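Local coordinates for protein family 88 glycosyl hydrolase (Bacteroides thetaiotaomicron, PDB 5NOA) that probably cleaves sugar linkages in complex plant polysaccharides such as gum arabic, with the helical architecture of the family 88 glycosyl hydrolases, at residues Glu67-Thr72 with Glu76-Ser81; Ile119-Tyr124 with Ala138-Val143; Tyr146-Pro151 with Leu182-Glu187. All coordinates share one frame; numbering follows the deposited sequence.

The three contacts follow one another along the chain, each closing before the next opens, and together link five helices. Interaction 1 joins helices 56-72 and 75-87, interaction 2 joins 120-130 and 135-149, and interaction 3 sets the end of 135-149 beside 180-196. Interactions 2 and 3 therefore share a helix, with centres about 15 Å apart. Interactions 1 and 2, about 19 Å apart between centres, meet where S81 CB lies 4.2 Å from T123 CG2. Interactions 1 and 3 do not touch, their nearest atoms being about 17 Å apart. The pairings of sequence neighbours in interactions 1 and 2 fit the helical-hairpin build of the family's six-hairpin clan.

Interaction 1 of 3, residues Glu67-Thr72 with Glu76-Ser81; sequences EAYFLT and EYLEYS
A68 begins the contact by placing its methyl CB 4.0 Å from CD2 of Y77, obliquely to that ring. The next residue, Y69, carries the main overlap. Its CG stands anti to the backbone N (chi1 179°), and from there the ring reaches across to lie against L78. CB of L78 sits over one face, 3.7 Å from the ring centroid and 14° off the ring normal, which is CH-pi geometry, although the carbon is displaced toward the rim. Farther out, the branch methyl CD2 of L78 follows the tyrosine to its end and meets Y69 OH at 3.6 Å, so the leucine accompanies the phenol from ring face to hydroxyl. Closer to the backbones, CB of Y69 packs against CB of Y77 at 4.0 Å, while Y69 N lies near the plane of the Y77 ring, at its edge. T72 ends the contact through OG1, which lies 3.8 Å from Y77 CE2, with the two side chains crossing at about a right angle. That hydroxyl also donates to A68 O at 2.8 Å, from above the carbonyl plane, whereas T72 N reaches the same oxygen from the opposite face. Two bonds thus grip one carbonyl oxygen, and the bond from OG1 pins the threonine beside the tyrosine ring. The segment axes approach to 9.0 Å and run nearly antiparallel, at 153°, as expected of a helical hairpin with a short turn. Helix 29-47 lies across both segments, touching L71, T72 and Y77, and its H38 is hydrogen-bonded to Y77 OH; helix 120-130 meets Y69 and L78 through L130, and helix 358-377 packs against E67 and L71.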
loop_
_atom_site.group_PDB
_atom_site.type_symbol
_atom_site.label_atom_id
_atom_site.label_comp_id
_atom_site.label_asym_id
_atom_site.label_seq_id
_atom_site.Cartn_x
_atom_site.Cartn_y
_atom_site.Cartn_z
ATOM N N GLU A 67 -8.249 6.614 4.787
ATOM C CA GLU A 67 -9.230 6.241 3.780
ATOM C C GLU A 67 -10.626 6.088 4.388
ATOM O O GLU A 67 -11.619 6.553 3.807
ATOM C CB GLU A 67 -8.798 4.952 3.088
ATOM C CG GLU A 67 -9.503 4.669 1.788
ATOM C CD GLU A 67 -8.973 5.455 0.615
ATOM O OE1 GLU A 67 -9.660 5.454 -0.409
ATOM O OE2 GLU A 67 -7.868 6.033 0.692
ATOM N N ALA A 68 -10.695 5.377 5.513
ATOM C CA ALA A 68 -11.983 5.186 6.185
ATOM C C ALA A 68 -12.599 6.525 6.635
ATOM O O ALA A 68 -13.804 6.692 6.551
ATOM C CB ALA A 68 -11.810 4.239 7.366
ATOM N N TYR A 69 -11.768 7.466 7.079
ATOM C CA TYR A 69 -12.252 8.788 7.443
ATOM C C TYR A 69 -12.779 9.516 6.225
ATOM O O TYR A 69 -13.844 10.129 6.266
ATOM C CB TYR A 69 -11.159 9.616 8.142
ATOM C CG TYR A 69 -11.676 10.974 8.494
ATOM C CD1 TYR A 69 -12.680 11.107 9.438
ATOM C CD2 TYR A 69 -11.265 12.105 7.804
ATOM C CE1 TYR A 69 -13.200 12.338 9.738
ATOM C CE2 TYR A 69 -11.803 13.367 8.106
ATOM C CZ TYR A 69 -12.773 13.457 9.067
ATOM O OH TYR A 69 -13.301 14.688 9.358
ATOM N N PHE A 70 -12.038 9.478 5.120
ATOM C CA PHE A 70 -12.516 10.133 3.893
ATOM C C PHE A 70 -13.859 9.555 3.442
ATOM O O PHE A 70 -14.717 10.283 2.923
ATOM C CB PHE A 70 -11.521 9.974 2.751
ATOM C CG PHE A 70 -10.198 10.604 2.989
ATOM C CD1 PHE A 70 -10.015 11.640 3.885
ATOM C CD2 PHE A 70 -9.093 10.123 2.304
ATOM C CE1 PHE A 70 -8.770 12.204 4.076
ATOM C CE2 PHE A 70 -7.852 10.692 2.487
ATOM C CZ PHE A 70 -7.693 11.737 3.373
ATOM N N LEU A 71 -14.047 8.247 3.589
ATOM C CA LEU A 71 -15.298 7.604 3.177
ATOM C C LEU A 71 -16.455 7.920 4.106
ATOM O O LEU A 71 -17.549 8.205 3.625
ATOM C CB LEU A 71 -15.117 6.088 3.106
ATOM C CG LEU A 71 -16.295 5.317 2.544
ATOM C CD1 LEU A 71 -16.261 5.375 1.030
ATOM C CD2 LEU A 71 -16.253 3.857 2.995
ATOM N N THR A 72 -16.215 7.837 5.408
ATOM C CA THR A 72 -17.296 7.820 6.396
ATOM C C THR A 72 -17.424 9.081 7.223
ATOM O O THR A 72 -18.447 9.274 7.880
ATOM C CB THR A 72 -17.136 6.663 7.404
ATOM O OG1 THR A 72 -16.013 6.894 8.269
ATOM C CG2 THR A 72 -16.988 5.341 6.718
ATOM N N GLU A 76 -13.947 10.162 15.229
ATOM C CA GLU A 76 -12.992 9.388 15.975
ATOM C C GLU A 76 -11.824 8.928 15.104
ATOM O O GLU A 76 -10.694 8.785 15.613
ATOM C CB GLU A 76 -13.674 8.173 16.612
ATOM C CG GLU A 76 -14.632 8.530 17.733
ATOM C CD GLU A 76 -16.078 8.794 17.320
ATOM O OE1 GLU A 76 -16.397 9.096 16.133
ATOM O OE2 GLU A 76 -16.918 8.724 18.261
ATOM N N TYR A 77 -12.051 8.656 13.827
ATOM C CA TYR A 77 -10.961 8.216 12.974
ATOM C C TYR A 77 -9.955 9.302 12.734
ATOM O O TYR A 77 -8.759 9.087 12.815
ATOM C CB TYR A 77 -11.492 7.627 11.653
ATOM C CG TYR A 77 -12.408 6.415 11.816
ATOM C CD1 TYR A 77 -12.480 5.693 12.985
ATOM C CD2 TYR A 77 -13.169 5.981 10.756
ATOM C CE1 TYR A 77 -13.316 4.597 13.116
ATOM C CE2 TYR A 77 -14.013 4.883 10.854
ATOM C CZ TYR A 77 -14.093 4.189 12.041
ATOM O OH TYR A 77 -14.946 3.122 12.158
ATOM N N LEU A 78 -10.455 10.501 12.475
ATOM C CA LEU A 78 -9.551 11.649 12.307
ATOM C C LEU A 78 -8.737 11.892 13.569
ATOM O O LEU A 78 -7.528 12.091 13.520
ATOM C CB LEU A 78 -10.345 12.890 11.933
ATOM C CG LEU A 78 -9.533 14.179 11.778
ATOM C CD1 LEU A 78 -8.465 14.007 10.706
ATOM C CD2 LEU A 78 -10.457 15.332 11.437
ATOM N N GLU A 79 -9.412 11.836 14.709
ATOM C CA GLU A 79 -8.729 12.038 15.964
ATOM C C GLU A 79 -7.630 11.016 16.223
ATOM O O GLU A 79 -6.579 11.352 16.770
ATOM C CB GLU A 79 -9.728 12.108 17.120
ATOM C CG GLU A 79 -10.604 13.370 17.041
ATOM C CD GLU A 79 -9.837 14.677 16.742
ATOM O OE1 GLU A 79 -8.967 15.044 17.572
ATOM O OE2 GLU A 79 -10.110 15.346 15.677
ATOM N N TYR A 80 -7.847 9.776 15.816
ATOM C CA TYR A 80 -6.870 8.727 16.027
ATOM C C TYR A 80 -5.597 8.971 15.230
ATOM O O TYR A 80 -4.502 8.844 15.757
ATOM C CB TYR A 80 -7.500 7.382 15.661
ATOM C CG TYR A 80 -6.726 6.185 16.156
ATOM C CD1 TYR A 80 -6.834 5.746 17.452
ATOM C CD2 TYR A 80 -5.911 5.451 15.291
ATOM C CE1 TYR A 80 -6.138 4.662 17.916
ATOM C CE2 TYR A 80 -5.231 4.352 15.739
ATOM C CZ TYR A 80 -5.361 3.955 17.041
ATOM O OH TYR A 80 -4.675 2.828 17.467
ATOM N N SER A 81 -5.753 9.343 13.947
ATOM C CA SER A 81 -4.561 9.688 13.158
ATOM C C SER A 81 -3.868 10.982 13.637
ATOM O O SER A 81 -2.634 11.063 13.639
ATOM C CB SER A 81 -4.852 9.738 11.669
ATOM O OG SER A 81 -5.008 8.451 11.135
#

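Interaction 2 of 3, residues Ile119-Tyr124 with Ala138-Val143; sequences ICFQTY and ARAREV
F121 lays its phenyl ring flat on the backbone of A140, a buried aromatic-on-helix contact that joins two successive helices, 120-130 and 135-149, whose segment axes run at 133° and approach to 9.8 Å. The evidence is in the ring geometry: CA of A140 lies 3.6 Å from the ring centroid and just 3° off the normal, a CH-pi contact almost exactly over the centre. The methyl CB of A140 meets the same face nearer its root, 3.6 Å from F121 CG. Because A140 carries nothing beyond this methyl, the ring can settle directly on the helix, and the CA atoms of F121 and A140 stand 5.7 Å apart. One turn along, V143 takes a different side of the same phenyl: CG1 lies in the ring plane at its edge, 4.0 Å from CE2 of F121, and the two side chains cross at about a right angle. F121 is therefore bounded over a face by A140 and along an edge by V143. Its first torsion, -56°, turns CG anti to the carbonyl carbon and directs the ring at the partner helix. R139 adds a marginal touch, its CG 4.4 Å from F121 CE1. The arginine's charged end turns to other partners: NH1 forms a salt bridge with E142 OE1 at 3.0 Å, approaching from above the carboxylate plane, and another with D96, while NH2 bonds to the carbonyl oxygens of S95 and A93. This set of bonds would restrain the guanidinium group beside the hydrophobic contact. V143 also touches V112 and Q118 of loops, while segment 119-124 is packed by helix 160-176 at I119 and Q122, helix 56-72 at I119, Q122 and T123, and helix 75-87 at C120, T123 and Y124.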
loop_
_atom_site.group_PDB
_atom_site.type_symbol
_atom_site.label_atom_id
_atom_site.label_comp_id
_atom_site.label_asym_id
_atom_site.label_seq_id
_atom_site.Cartn_x
_atom_site.Cartn_y
_atom_site.Cartn_z
ATOM N N ILE A 119 6.585 6.915 4.750
ATOM C CA ILE A 119 5.164 6.717 4.532
ATOM C C ILE A 119 4.330 7.510 5.514
ATOM O O ILE A 119 3.216 7.940 5.173
ATOM C CB ILE A 119 4.785 5.223 4.490
ATOM C CG1 ILE A 119 3.248 5.023 4.572
ATOM C CG2 ILE A 119 5.492 4.410 5.556
ATOM C CD1 ILE A 119 2.769 3.601 4.291
ATOM N N CYS A 120 4.828 7.755 6.725
ATOM C CA CYS A 120 4.099 8.628 7.654
ATOM C C CYS A 120 3.740 9.988 7.031
ATOM O O CYS A 120 2.723 10.563 7.375
ATOM C CB CYS A 120 4.903 8.796 8.943
ATOM S SG CYS A 120 6.518 9.557 8.768
ATOM N N PHE A 121 4.591 10.489 6.137
ATOM C CA PHE A 121 4.333 11.758 5.489
ATOM C C PHE A 121 3.037 11.760 4.702
ATOM O O PHE A 121 2.458 12.835 4.506
ATOM C CB PHE A 121 5.494 12.157 4.556
ATOM C CG PHE A 121 6.880 12.235 5.185
ATOM C CD1 PHE A 121 7.069 12.421 6.541
ATOM C CD2 PHE A 121 8.013 12.202 4.358
ATOM C CE1 PHE A 121 8.359 12.540 7.069
ATOM C CE2 PHE A 121 9.272 12.328 4.866
ATOM C CZ PHE A 121 9.455 12.495 6.225
ATOM N N GLN A 122 2.590 10.585 4.224
ATOM C CA GLN A 122 1.295 10.532 3.538
ATOM C C GLN A 122 0.169 11.004 4.445
ATOM O O GLN A 122 -0.724 11.763 4.042
ATOM C CB GLN A 122 0.976 9.131 3.046
ATOM C CG GLN A 122 1.975 8.589 2.042
ATOM C CD GLN A 122 1.556 7.254 1.458
ATOM O OE1 GLN A 122 0.351 7.015 1.244
ATOM N NE2 GLN A 122 2.521 6.394 1.140
ATOM N N THR A 123 0.186 10.500 5.673
ATOM C CA THR A 123 -0.828 10.877 6.659
ATOM C C THR A 123 -0.653 12.316 7.116
ATOM O O THR A 123 -1.635 13.046 7.248
ATOM C CB THR A 123 -0.847 9.865 7.810
ATOM O OG1 THR A 123 -1.281 8.595 7.282
ATOM C CG2 THR A 123 -1.804 10.267 8.889
ATOM N N TYR A 124 0.597 12.745 7.295
ATOM C CA TYR A 124 0.800 14.127 7.693
ATOM C C TYR A 124 0.252 15.084 6.638
ATOM O O TYR A 124 -0.377 16.094 6.984
ATOM C CB TYR A 124 2.249 14.413 7.986
ATOM C CG TYR A 124 2.899 13.545 9.029
ATOM C CD1 TYR A 124 2.168 12.816 9.963
ATOM C CD2 TYR A 124 4.270 13.407 9.059
ATOM C CE1 TYR A 124 2.794 11.990 10.876
ATOM C CE2 TYR A 124 4.902 12.603 9.979
ATOM C CZ TYR A 124 4.171 11.899 10.911
ATOM O OH TYR A 124 4.736 11.061 11.838
ATOM N N ALA A 138 6.330 20.261 7.589
ATOM C CA ALA A 138 7.684 20.839 7.597
ATOM C C ALA A 138 8.751 19.764 7.445
ATOM O O ALA A 138 9.672 19.902 6.634
ATOM C CB ALA A 138 7.868 21.671 8.856
ATOM N N ARG A 139 8.648 18.732 8.270
ATOM C CA ARG A 139 9.631 17.672 8.209
ATOM C C ARG A 139 9.529 16.934 6.873
ATOM O O ARG A 139 10.550 16.606 6.268
ATOM C CB ARG A 139 9.531 16.715 9.375
ATOM C CG ARG A 139 10.562 15.596 9.317
ATOM C CD ARG A 139 11.952 16.083 9.478
ATOM N NE ARG A 139 12.821 14.977 9.798
ATOM C CZ ARG A 139 14.088 15.077 10.183
ATOM N NH1 ARG A 139 14.715 16.240 10.196
ATOM N NH2 ARG A 139 14.764 14.006 10.556
ATOM N N ALA A 140 8.302 16.622 6.421
ATOM C CA ALA A 140 8.147 15.920 5.154
ATOM C C ALA A 140 8.868 16.664 4.032
ATOM O O ALA A 140 9.595 16.090 3.231
ATOM C CB ALA A 140 6.692 15.766 4.822
ATOM N N ARG A 141 8.641 17.982 3.986
ATOM C CA ARG A 141 9.265 18.778 2.944
ATOM C C ARG A 141 10.791 18.849 3.105
ATOM O O ARG A 141 11.522 18.740 2.131
ATOM C CB ARG A 141 8.703 20.207 2.932
ATOM C CG ARG A 141 7.291 20.340 2.360
ATOM C CD ARG A 141 6.864 21.797 2.208
ATOM N NE ARG A 141 7.896 22.410 1.398
ATOM C CZ ARG A 141 8.292 23.668 1.443
ATOM N NH1 ARG A 141 7.632 24.572 2.164
ATOM N NH2 ARG A 141 9.370 24.030 0.764
ATOM N N GLU A 142 11.271 19.021 4.330
ATOM C CA GLU A 142 12.710 19.115 4.575
ATOM C C GLU A 142 13.391 17.845 4.074
ATOM O O GLU A 142 14.378 17.888 3.365
ATOM C CB GLU A 142 12.986 19.291 6.074
ATOM C CG GLU A 142 14.475 19.320 6.393
ATOM C CD GLU A 142 14.813 19.181 7.876
ATOM O OE1 GLU A 142 13.978 18.722 8.708
ATOM O OE2 GLU A 142 15.985 19.523 8.202
ATOM N N VAL A 143 12.831 16.701 4.442
ATOM C CA VAL A 143 13.426 15.433 4.093
ATOM C C VAL A 143 13.343 15.180 2.612
ATOM O O VAL A 143 14.368 14.843 1.978
ATOM C CB VAL A 143 12.743 14.300 4.892
ATOM C CG1 VAL A 143 13.146 12.943 4.364
ATOM C CG2 VAL A 143 13.075 14.425 6.375
#

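Interaction 3 of 3, residues Tyr146-Pro151 with Leu182-Glu187; sequences YQMSTP and LEKLHE
K184 runs from the side of M148 as far as the C-terminal end of helix 135-149, a lysine lying against a helix end with waters linking it to the loop that follows. Nearer the backbone of K184 the contact is apolar. CG of K184 lies 3.7 Å from CG of M148, and M148 SD lies 3.8 Å from K184 CB, the two side chains sliding past each other in opposite directions. K184 is bent at its second torsion (chi2 -78°) and extended beyond it, which carries CE to within 3.3 Å of M148 O, a carbonyl of the helix itself. At the tip, K184 NZ is held by a salt bridge to E187 OE1 of 2.9 Å, met on the syn side but out of the carboxylate plane, and by two water molecules that accept from it. Water 2 is the firm bridge to the loop, 2.9 Å from K184 NZ and 2.9 Å from T150 O, to which it donates. Water 1 also lies between the two, its protons contested by other acceptors. E187 adds a further bridge, as water 3 donates to its OE2 and to P151 O. A positive charge near this C-terminus would be favourable in sign, although E187 probably offsets much of it. Short-range bonds tighten the terminus: T150 N and T150 OG1 both donate to Q147 O, the hydroxyl at 2.7 Å in the carbonyl plane, and S149 OG donates to Y146 O on a lone pair. They are consistent with a fixed turn ahead of T150 O. Helix 160-176 lies alongside, where M169 touches both M148 and K184, and more of helix 180-196 covers M148 through L180, Y181 and Y188. Farther round, helix 250-266 packs against L185 and H186 through Y253.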
loop_
_atom_site.group_PDB
_atom_site.type_symbol
_atom_site.label_atom_id
_atom_site.label_comp_id
_atom_site.label_asym_id
_atom_site.label_seq_id
_atom_site.Cartn_x
_atom_site.Cartn_y
_atom_site.Cartn_z
ATOM N N TYR A 146 15.555 17.613 0.562
ATOM C CA TYR A 146 16.953 17.233 0.637
ATOM C C TYR A 146 17.215 15.997 -0.232
ATOM O O TYR A 146 18.144 15.955 -1.041
ATOM C CB TYR A 146 17.387 16.947 2.078
ATOM C CG TYR A 146 18.802 16.412 2.103
ATOM C CD1 TYR A 146 19.888 17.264 1.876
ATOM C CD2 TYR A 146 19.059 15.059 2.292
ATOM C CE1 TYR A 146 21.175 16.757 1.825
ATOM C CE2 TYR A 146 20.344 14.564 2.275
ATOM C CZ TYR A 146 21.402 15.402 2.039
ATOM O OH TYR A 146 22.685 14.912 2.011
ATOM N N GLN A 147 16.390 14.970 -0.094
ATOM C CA GLN A 147 16.561 13.769 -0.900
ATOM C C GLN A 147 16.618 14.092 -2.384
ATOM O O GLN A 147 17.491 13.615 -3.107
ATOM C CB GLN A 147 15.453 12.783 -0.605
ATOM C CG GLN A 147 15.577 11.453 -1.302
ATOM C CD GLN A 147 14.576 10.463 -0.780
ATOM O OE1 GLN A 147 14.328 10.400 0.420
ATOM N NE2 GLN A 147 14.034 9.658 -1.680
ATOM N N MET A 148 15.690 14.921 -2.853
ATOM C CA MET A 148 15.634 15.246 -4.276
ATOM C C MET A 148 16.851 16.051 -4.756
ATOM O O MET A 148 17.171 16.029 -5.935
ATOM C CB MET A 148 14.343 15.986 -4.627
ATOM C CG MET A 148 13.112 15.119 -4.452
ATOM S SD MET A 148 11.600 15.915 -5.027
ATOM C CE MET A 148 11.424 17.301 -3.917
ATOM N N SER A 149 17.531 16.724 -3.836
ATOM C CA SER A 149 18.737 17.477 -4.158
ATOM C C SER A 149 19.942 16.614 -4.334
ATOM O O SER A 149 20.943 17.037 -4.911
ATOM C CB SER A 149 19.034 18.530 -3.076
ATOM O OG SER A 149 19.644 18.027 -1.907
ATOM N N THR A 150 19.901 15.396 -3.823
ATOM C CA THR A 150 21.040 14.472 -3.945
ATOM C C THR A 150 21.052 13.885 -5.370
ATOM O O THR A 150 20.021 13.863 -6.029
ATOM C CB THR A 150 20.978 13.329 -2.914
ATOM O OG1 THR A 150 19.910 12.433 -3.220
ATOM C CG2 THR A 150 20.868 13.864 -1.514
ATOM N N PRO A 151 22.226 13.401 -5.820
ATOM C CA PRO A 151 22.259 12.804 -7.162
ATOM C C PRO A 151 21.699 11.407 -7.236
ATOM O O PRO A 151 21.448 10.925 -8.335
ATOM C CB PRO A 151 23.756 12.790 -7.530
ATOM C CG PRO A 151 24.498 13.091 -6.304
ATOM C CD PRO A 151 23.571 13.610 -5.258
ATOM N N LEU A 182 7.433 15.656 -9.061
ATOM C CA LEU A 182 6.958 14.777 -10.121
ATOM C C LEU A 182 8.060 14.274 -11.033
ATOM O O LEU A 182 7.986 13.166 -11.560
ATOM C CB LEU A 182 5.799 15.437 -10.888
ATOM C CG LEU A 182 4.619 15.878 -10.018
ATOM C CD1 LEU A 182 3.522 16.481 -10.898
ATOM C CD2 LEU A 182 4.086 14.751 -9.163
ATOM N N GLU A 183 9.109 15.068 -11.179
ATOM C CA GLU A 183 10.280 14.610 -11.894
ATOM C C GLU A 183 10.994 13.477 -11.154
ATOM O O GLU A 183 11.387 12.448 -11.739
ATOM C CB GLU A 183 11.242 15.757 -12.133
ATOM C CG GLU A 183 12.557 15.382 -12.776
ATOM C CD GLU A 183 12.430 14.648 -14.093
ATOM O OE1 GLU A 183 11.539 15.015 -14.939
ATOM O OE2 GLU A 183 13.266 13.698 -14.266
ATOM N N LYS A 184 11.156 13.657 -9.861
ATOM C CA LYS A 184 11.812 12.646 -9.033
ATOM C C LYS A 184 10.960 11.412 -8.801
ATOM O O LYS A 184 11.518 10.317 -8.692
ATOM C CB LYS A 184 12.321 13.303 -7.748
ATOM C CG LYS A 184 13.492 14.256 -8.008
ATOM C CD LYS A 184 14.795 13.502 -8.212
ATOM C CE LYS A 184 15.957 14.424 -8.531
ATOM N NZ LYS A 184 17.223 13.660 -8.638
ATOM N N LEU A 185 9.635 11.565 -8.737
ATOM C CA LEU A 185 8.771 10.372 -8.741
ATOM C C LEU A 185 9.154 9.491 -9.922
ATOM O O LEU A 185 9.343 8.274 -9.796
ATOM C CB LEU A 185 7.310 10.829 -8.852
ATOM C CG LEU A 185 6.273 9.736 -9.148
ATOM C CD1 LEU A 185 6.246 8.698 -8.079
ATOM C CD2 LEU A 185 4.935 10.395 -9.345
ATOM N N HIS A 186 9.275 10.114 -11.111
ATOM C CA HIS A 186 9.607 9.329 -12.297
ATOM C C HIS A 186 11.005 8.719 -12.213
ATOM O O HIS A 186 11.188 7.538 -12.526
ATOM C CB HIS A 186 9.490 10.190 -13.522
ATOM C CG HIS A 186 9.715 9.439 -14.767
ATOM N ND1 HIS A 186 10.904 9.486 -15.443
ATOM C CD2 HIS A 186 8.936 8.549 -15.426
ATOM C CE1 HIS A 186 10.844 8.687 -16.494
ATOM N NE2 HIS A 186 9.660 8.096 -16.500
ATOM N N GLU A 187 11.988 9.522 -11.799
ATOM C CA GLU A 187 13.356 9.034 -11.755
ATOM C C GLU A 187 13.488 7.860 -10.775
ATOM O O GLU A 187 14.092 6.822 -11.090
ATOM C CB GLU A 187 14.284 10.167 -11.355
ATOM C CG GLU A 187 15.726 9.723 -11.318
ATOM C CD GLU A 187 16.706 10.817 -11.054
ATOM O OE1 GLU A 187 16.321 11.956 -10.767
ATOM O OE2 GLU A 187 17.915 10.464 -11.119
HETATM O O HOH W 1 17.871 12.220 -6.152
HETATM O O HOH W 2 19.462 15.421 -8.439
HETATM O O HOH W 3 19.593 12.171 -9.942
#